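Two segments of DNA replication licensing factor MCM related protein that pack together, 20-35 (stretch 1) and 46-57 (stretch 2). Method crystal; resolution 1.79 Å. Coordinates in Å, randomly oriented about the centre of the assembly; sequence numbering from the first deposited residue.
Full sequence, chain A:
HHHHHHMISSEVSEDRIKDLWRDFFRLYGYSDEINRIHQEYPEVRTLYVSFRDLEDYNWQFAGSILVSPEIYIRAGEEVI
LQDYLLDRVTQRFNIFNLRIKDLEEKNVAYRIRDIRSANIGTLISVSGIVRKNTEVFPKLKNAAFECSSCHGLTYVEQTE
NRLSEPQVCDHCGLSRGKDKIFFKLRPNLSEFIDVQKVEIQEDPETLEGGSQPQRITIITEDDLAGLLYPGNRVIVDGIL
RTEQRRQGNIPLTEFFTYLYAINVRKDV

Stretch 1, residues 20-35: LWRDFFRLYGYSDEIN
Stretch 2 46-57: TLYVSFRDLEDY

Stretch 1 is helical through Leu27, leaves helical geometry at Tyr28 (phi/psi -98/11), turns at Gly29, whose positive phi (81/26) favours glycine, and is helical again by Asn35, the helix running on later in the chain. Stretch 2 runs as strand 46-50 and then helix 51-57. The axis of helix 20-27 lies 86° from the strand at 11.2 Å and 114° from helix 51-57 at 10.8 Å. The register is set by CA-CA distances of 6.9 Å for Phe24-Tyr57, 7.0 Å for Tyr28-Asp53, 8.2 Å for Tyr30-Val49 and 7.3 Å for Ile34-Leu47. Together the stretches bury 802 Å².

Apolar packing centres on Phe24 (chi1 t, chi2 77°), whose flat ring is covered on one face by Leu54 CD2, 3.6 Å from the Phe24 centroid, and met at its edge by Asp53 C, 3.7 Å from Phe24 CE1; Phe24 CE2 also reaches Val49 CG1 at 3.3 Å. Leu54 (m, t) points its CA-CB bond away, yet leucine is long enough for its end to return and meet Trp21 CZ3 with CD2 at 3.8 Å. Tyr57 (chi1 t, chi2 55°) is a knob among Leu20, Asp23, Phe24 and Leu27: Phe24 CB lies over its ring face, 3.9 Å from the Tyr57 centroid, and the two rings meet obliquely, with planes at 54°. Farther along, Leu47 (t, p) points toward stretch 1; its apolar end suits this place, CD2 lying 3.8 Å from Ile34 CG1 and 4.1 Å from Phe25 CE1.

Tyrosine suits its three places because an apolar ring carries a polar tip. Tyr30 (m, chi2 -85°) packs beneath Val49 CG2, and its OH accepts from Ser50 N at 2.9 Å, nearly linear at 173°, satisfying the backbone where strand gives way to helix. Tyr30 OH also makes a weak hydrogen bond to Asp53 OD2 at 2.7 Å. Tyr28 (m, chi2 83°) lays its ring face against Asp53 O and donates from OH to Asp56 OD2 at a short 2.5 Å; Asp56 is t, with chi2 71°. Tyr57 OH bonds weakly to Leu20 O at 2.8 Å. Ser50, at the N-cap, accepts a weak bond from Arg52 N at its OG, 3.2 Å away.

Waters join the carboxylates to stretch 2. Water 1 links Asp23 OD2 (2.6 Å) to Tyr57 OH (2.8 Å). The extended Glu33 (t, t) spreads its carboxylate between water 2, bound by OE2 (2.7 Å) and Tyr48 N (2.9 Å), and water 3, bound by OE1 (2.5 Å) and Tyr48 O (2.7 Å), so both backbone polar groups of Tyr48 are served.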

# COMPACT_ATOMS: atom_id res chain seq x y z
N LEU A 20 -16.96 -10.61 1.43
CA LEU A 20 -17.41 -9.55 2.33
C LEU A 20 -17.26 -8.17 1.68
O LEU A 20 -18.16 -7.32 1.78
CB LEU A 20 -16.66 -9.62 3.66
CG LEU A 20 -17.07 -10.78 4.56
CD1 LEU A 20 -16.03 -11.04 5.64
CD2 LEU A 20 -18.42 -10.52 5.19
N TRP A 21 -16.13 -7.93 1.01
CA TRP A 21 -15.94 -6.67 0.29
C TRP A 21 -16.97 -6.51 -0.81
O TRP A 21 -17.52 -5.43 -1.00
CB TRP A 21 -14.54 -6.60 -0.32
CG TRP A 21 -13.47 -6.15 0.62
CD1 TRP A 21 -12.41 -6.88 1.06
CD2 TRP A 21 -13.35 -4.86 1.22
NE1 TRP A 21 -11.64 -6.12 1.91
CE2 TRP A 21 -12.19 -4.88 2.03
CE3 TRP A 21 -14.11 -3.69 1.17
CZ2 TRP A 21 -11.77 -3.77 2.76
CZ3 TRP A 21 -13.69 -2.59 1.90
CH2 TRP A 21 -12.53 -2.64 2.69
N ARG A 22 -17.22 -7.59 -1.56
CA ARG A 22 -18.15 -7.53 -2.68
C ARG A 22 -19.53 -7.03 -2.23
O ARG A 22 -20.10 -6.13 -2.85
CB ARG A 22 -18.29 -8.90 -3.34
CG ARG A 22 -17.09 -9.31 -4.17
CD ARG A 22 -17.41 -10.50 -5.06
NE ARG A 22 -16.20 -11.03 -5.69
CZ ARG A 22 -15.40 -11.94 -5.15
NH1 ARG A 22 -15.68 -12.45 -3.95
NH2 ARG A 22 -14.33 -12.35 -5.80
N ASP A 23 -20.05 -7.61 -1.17
CA ASP A 23 -21.36 -7.21 -0.66
C ASP A 23 -21.31 -5.78 -0.13
O ASP A 23 -22.26 -5.02 -0.30
CB ASP A 23 -21.82 -8.15 0.45
CG ASP A 23 -22.43 -9.42 -0.08
OD1 ASP A 23 -22.77 -9.47 -1.28
OD2 ASP A 23 -22.58 -10.37 0.72
N PHE A 24 -20.21 -5.42 0.52
CA PHE A 24 -20.07 -4.09 1.09
C PHE A 24 -20.15 -2.99 0.03
O PHE A 24 -20.90 -2.03 0.17
CB PHE A 24 -18.76 -3.95 1.87
CG PHE A 24 -18.48 -2.55 2.29
CD1 PHE A 24 -19.14 -1.99 3.37
CD2 PHE A 24 -17.57 -1.77 1.59
CE1 PHE A 24 -18.90 -0.69 3.76
CE2 PHE A 24 -17.33 -0.46 1.97
CZ PHE A 24 -17.99 0.08 3.05
N PHE A 25 -19.37 -3.14 -1.03
CA PHE A 25 -19.30 -2.12 -2.07
C PHE A 25 -20.69 -1.87 -2.63
O PHE A 25 -21.08 -0.72 -2.87
CB PHE A 25 -18.36 -2.55 -3.19
CG PHE A 25 -16.90 -2.52 -2.82
CD1 PHE A 25 -16.37 -1.48 -2.07
CD2 PHE A 25 -16.05 -3.53 -3.24
CE1 PHE A 25 -15.03 -1.46 -1.74
CE2 PHE A 25 -14.71 -3.51 -2.91
CZ PHE A 25 -14.20 -2.47 -2.16
N ARG A 26 -21.45 -2.94 -2.84
CA ARG A 26 -22.79 -2.83 -3.40
C ARG A 26 -23.76 -2.22 -2.39
O ARG A 26 -24.44 -1.23 -2.68
CB ARG A 26 -23.30 -4.20 -3.84
CG ARG A 26 -24.63 -4.13 -4.59
CD ARG A 26 -25.21 -5.51 -4.87
NE ARG A 26 -24.41 -6.59 -4.31
CZ ARG A 26 -23.39 -7.19 -4.93
NH1 ARG A 26 -23.02 -6.81 -6.14
NH2 ARG A 26 -22.74 -8.17 -4.32
N LEU A 27 -23.83 -2.83 -1.21
CA LEU A 27 -24.78 -2.42 -0.17
C LEU A 27 -24.68 -0.94 0.17
O LEU A 27 -25.70 -0.28 0.34
CB LEU A 27 -24.56 -3.23 1.10
CG LEU A 27 -25.36 -4.51 1.29
CD1 LEU A 27 -24.92 -5.17 2.59
CD2 LEU A 27 -26.86 -4.23 1.32
N TYR A 28 -23.45 -0.43 0.28
CA TYR A 28 -23.25 0.94 0.74
C TYR A 28 -23.04 1.96 -0.38
O TYR A 28 -22.68 3.11 -0.13
CB TYR A 28 -22.13 0.99 1.77
CG TYR A 28 -22.63 0.51 3.11
CD1 TYR A 28 -22.70 -0.85 3.40
CD2 TYR A 28 -23.09 1.41 4.06
CE1 TYR A 28 -23.18 -1.29 4.61
CE2 TYR A 28 -23.58 0.97 5.27
CZ TYR A 28 -23.63 -0.38 5.54
OH TYR A 28 -24.12 -0.82 6.74
N GLY A 29 -23.30 1.53 -1.62
CA GLY A 29 -23.42 2.45 -2.74
C GLY A 29 -22.10 2.91 -3.34
O GLY A 29 -22.04 3.98 -3.94
N TYR A 30 -21.06 2.10 -3.20
CA TYR A 30 -19.75 2.46 -3.73
C TYR A 30 -19.62 2.14 -5.21
O TYR A 30 -18.74 2.67 -5.90
CB TYR A 30 -18.64 1.77 -2.93
CG TYR A 30 -18.38 2.43 -1.59
CD1 TYR A 30 -17.52 3.51 -1.48
CD2 TYR A 30 -19.01 1.97 -0.43
CE1 TYR A 30 -17.29 4.12 -0.26
CE2 TYR A 30 -18.78 2.57 0.79
CZ TYR A 30 -17.92 3.65 0.87
OH TYR A 30 -17.71 4.25 2.09
N SER A 31 -20.51 1.29 -5.72
CA SER A 31 -20.43 0.85 -7.11
C SER A 31 -20.43 2.02 -8.09
O SER A 31 -19.68 2.00 -9.08
CB SER A 31 -21.59 -0.09 -7.44
OG SER A 31 -21.54 -1.25 -6.62
N ASP A 32 -21.25 3.03 -7.84
CA ASP A 32 -21.33 4.18 -8.73
C ASP A 32 -20.01 4.95 -8.77
O ASP A 32 -19.56 5.35 -9.84
CB ASP A 32 -22.47 5.13 -8.32
CG ASP A 32 -23.80 4.72 -8.91
OD1 ASP A 32 -23.83 3.81 -9.76
OD2 ASP A 32 -24.83 5.33 -8.53
N GLU A 33 -19.40 5.15 -7.61
CA GLU A 33 -18.12 5.85 -7.55
C GLU A 33 -17.05 5.04 -8.27
O GLU A 33 -16.23 5.59 -9.01
CB GLU A 33 -17.70 6.10 -6.11
CG GLU A 33 -16.38 6.86 -5.99
CD GLU A 33 -16.11 7.36 -4.59
OE1 GLU A 33 -16.79 6.90 -3.64
OE2 GLU A 33 -15.22 8.22 -4.43
N ILE A 34 -17.05 3.73 -8.04
CA ILE A 34 -16.07 2.85 -8.66
C ILE A 34 -16.19 2.90 -10.18
O ILE A 34 -15.19 2.92 -10.89
CB ILE A 34 -16.21 1.40 -8.17
CG1 ILE A 34 -15.93 1.33 -6.66
CG2 ILE A 34 -15.24 0.49 -8.92
CD1 ILE A 34 -16.23 -0.02 -6.04
N ASN A 35 -17.42 2.92 -10.68
CA ASN A 35 -17.65 2.98 -12.12
C ASN A 35 -17.22 4.32 -12.71
O ASN A 35 -16.86 4.39 -13.89
CB ASN A 35 -19.12 2.69 -12.44
CG ASN A 35 -19.48 1.23 -12.19
OD1 ASN A 35 -18.70 0.33 -12.48
ND2 ASN A 35 -20.68 1.00 -11.66
N THR A 46 -7.66 5.26 -7.15
CA THR A 46 -7.83 5.26 -5.71
C THR A 46 -9.30 5.37 -5.32
O THR A 46 -10.05 6.16 -5.91
CB THR A 46 -7.09 6.45 -5.06
OG1 THR A 46 -5.71 6.39 -5.40
CG2 THR A 46 -7.25 6.41 -3.54
N LEU A 47 -9.71 4.59 -4.33
CA LEU A 47 -11.04 4.69 -3.75
C LEU A 47 -10.90 4.84 -2.24
O LEU A 47 -10.21 4.05 -1.61
CB LEU A 47 -11.86 3.44 -4.06
CG LEU A 47 -13.26 3.43 -3.43
CD1 LEU A 47 -14.16 4.47 -4.07
CD2 LEU A 47 -13.89 2.04 -3.51
N TYR A 48 -11.56 5.85 -1.68
CA TYR A 48 -11.66 5.99 -0.23
C TYR A 48 -12.95 5.37 0.27
O TYR A 48 -14.03 5.66 -0.24
CB TYR A 48 -11.61 7.46 0.16
CG TYR A 48 -10.23 8.06 0.03
CD1 TYR A 48 -9.34 8.02 1.09
CD2 TYR A 48 -9.82 8.66 -1.15
CE1 TYR A 48 -8.07 8.56 0.98
CE2 TYR A 48 -8.55 9.20 -1.27
CZ TYR A 48 -7.69 9.15 -0.20
OH TYR A 48 -6.42 9.69 -0.32
N VAL A 49 -12.84 4.51 1.28
CA VAL A 49 -14.00 3.89 1.91
C VAL A 49 -14.12 4.37 3.35
O VAL A 49 -13.13 4.42 4.08
CB VAL A 49 -13.90 2.35 1.88
CG1 VAL A 49 -14.95 1.73 2.77
CG2 VAL A 49 -14.03 1.84 0.45
N SER A 50 -15.33 4.72 3.75
CA SER A 50 -15.56 5.26 5.09
C SER A 50 -15.57 4.15 6.13
O SER A 50 -16.30 3.17 5.99
CB SER A 50 -16.88 6.02 5.13
OG SER A 50 -17.14 6.50 6.44
N PHE A 51 -14.78 4.30 7.18
CA PHE A 51 -14.78 3.31 8.23
C PHE A 51 -16.14 3.27 8.93
O PHE A 51 -16.54 2.24 9.48
CB PHE A 51 -13.67 3.56 9.25
CG PHE A 51 -13.48 2.43 10.21
CD1 PHE A 51 -12.82 1.28 9.80
CD2 PHE A 51 -13.98 2.49 11.49
CE1 PHE A 51 -12.64 0.22 10.67
CE2 PHE A 51 -13.81 1.44 12.37
CZ PHE A 51 -13.14 0.30 11.96
N ARG A 52 -16.85 4.40 8.90
CA ARG A 52 -18.19 4.48 9.47
C ARG A 52 -19.13 3.51 8.76
O ARG A 52 -19.97 2.86 9.39
CB ARG A 52 -18.76 5.89 9.34
CG ARG A 52 -17.91 6.99 9.96
CD ARG A 52 -18.30 8.35 9.39
NE ARG A 52 -17.49 9.44 9.92
CZ ARG A 52 -17.40 10.65 9.36
NH1 ARG A 52 -18.05 10.92 8.24
NH2 ARG A 52 -16.63 11.58 9.91
N ASP A 53 -18.99 3.42 7.44
CA ASP A 53 -19.78 2.48 6.65
C ASP A 53 -19.37 1.04 6.96
O ASP A 53 -20.22 0.17 7.13
CB ASP A 53 -19.61 2.75 5.15
CG ASP A 53 -20.28 4.04 4.71
OD1 ASP A 53 -21.13 4.56 5.46
OD2 ASP A 53 -19.98 4.52 3.60
N LEU A 54 -18.07 0.79 7.05
CA LEU A 54 -17.58 -0.55 7.35
C LEU A 54 -18.10 -1.05 8.70
O LEU A 54 -18.53 -2.19 8.82
CB LEU A 54 -16.05 -0.59 7.33
CG LEU A 54 -15.41 -0.48 5.94
CD1 LEU A 54 -13.93 -0.14 6.04
CD2 LEU A 54 -15.60 -1.77 5.14
N GLU A 55 -18.03 -0.20 9.71
CA GLU A 55 -18.54 -0.55 11.04
C GLU A 55 -20.03 -0.88 11.01
O GLU A 55 -20.48 -1.84 11.63
CB GLU A 55 -18.29 0.58 12.04
CG GLU A 55 -17.23 0.27 13.08
CD GLU A 55 -16.98 1.43 14.02
OE1 GLU A 55 -17.39 2.56 13.70
OE2 GLU A 55 -16.37 1.20 15.09
N ASP A 56 -20.78 -0.08 10.27
CA ASP A 56 -22.22 -0.26 10.14
C ASP A 56 -22.54 -1.58 9.44
O ASP A 56 -23.55 -2.23 9.72
CB ASP A 56 -22.83 0.90 9.37
CG ASP A 56 -24.33 0.97 9.51
OD1 ASP A 56 -24.80 1.32 10.62
OD2 ASP A 56 -25.05 0.70 8.53
N TYR A 57 -21.67 -1.95 8.51
CA TYR A 57 -21.83 -3.15 7.70
C TYR A 57 -21.64 -4.42 8.52
O TYR A 57 -22.49 -5.31 8.54
CB TYR A 57 -20.83 -3.10 6.55
CG TYR A 57 -20.67 -4.38 5.75
CD1 TYR A 57 -21.77 -5.00 5.17
CD2 TYR A 57 -19.42 -4.94 5.56
CE1 TYR A 57 -21.63 -6.15 4.44
CE2 TYR A 57 -19.27 -6.10 4.83
CZ TYR A 57 -20.37 -6.70 4.27
OH TYR A 57 -20.23 -7.85 3.53
O HOH W 1 -21.59 -10.25 3.08
O HOH W 2 -12.83 7.89 -3.24
O HOH W 3 -15.81 7.40 -1.36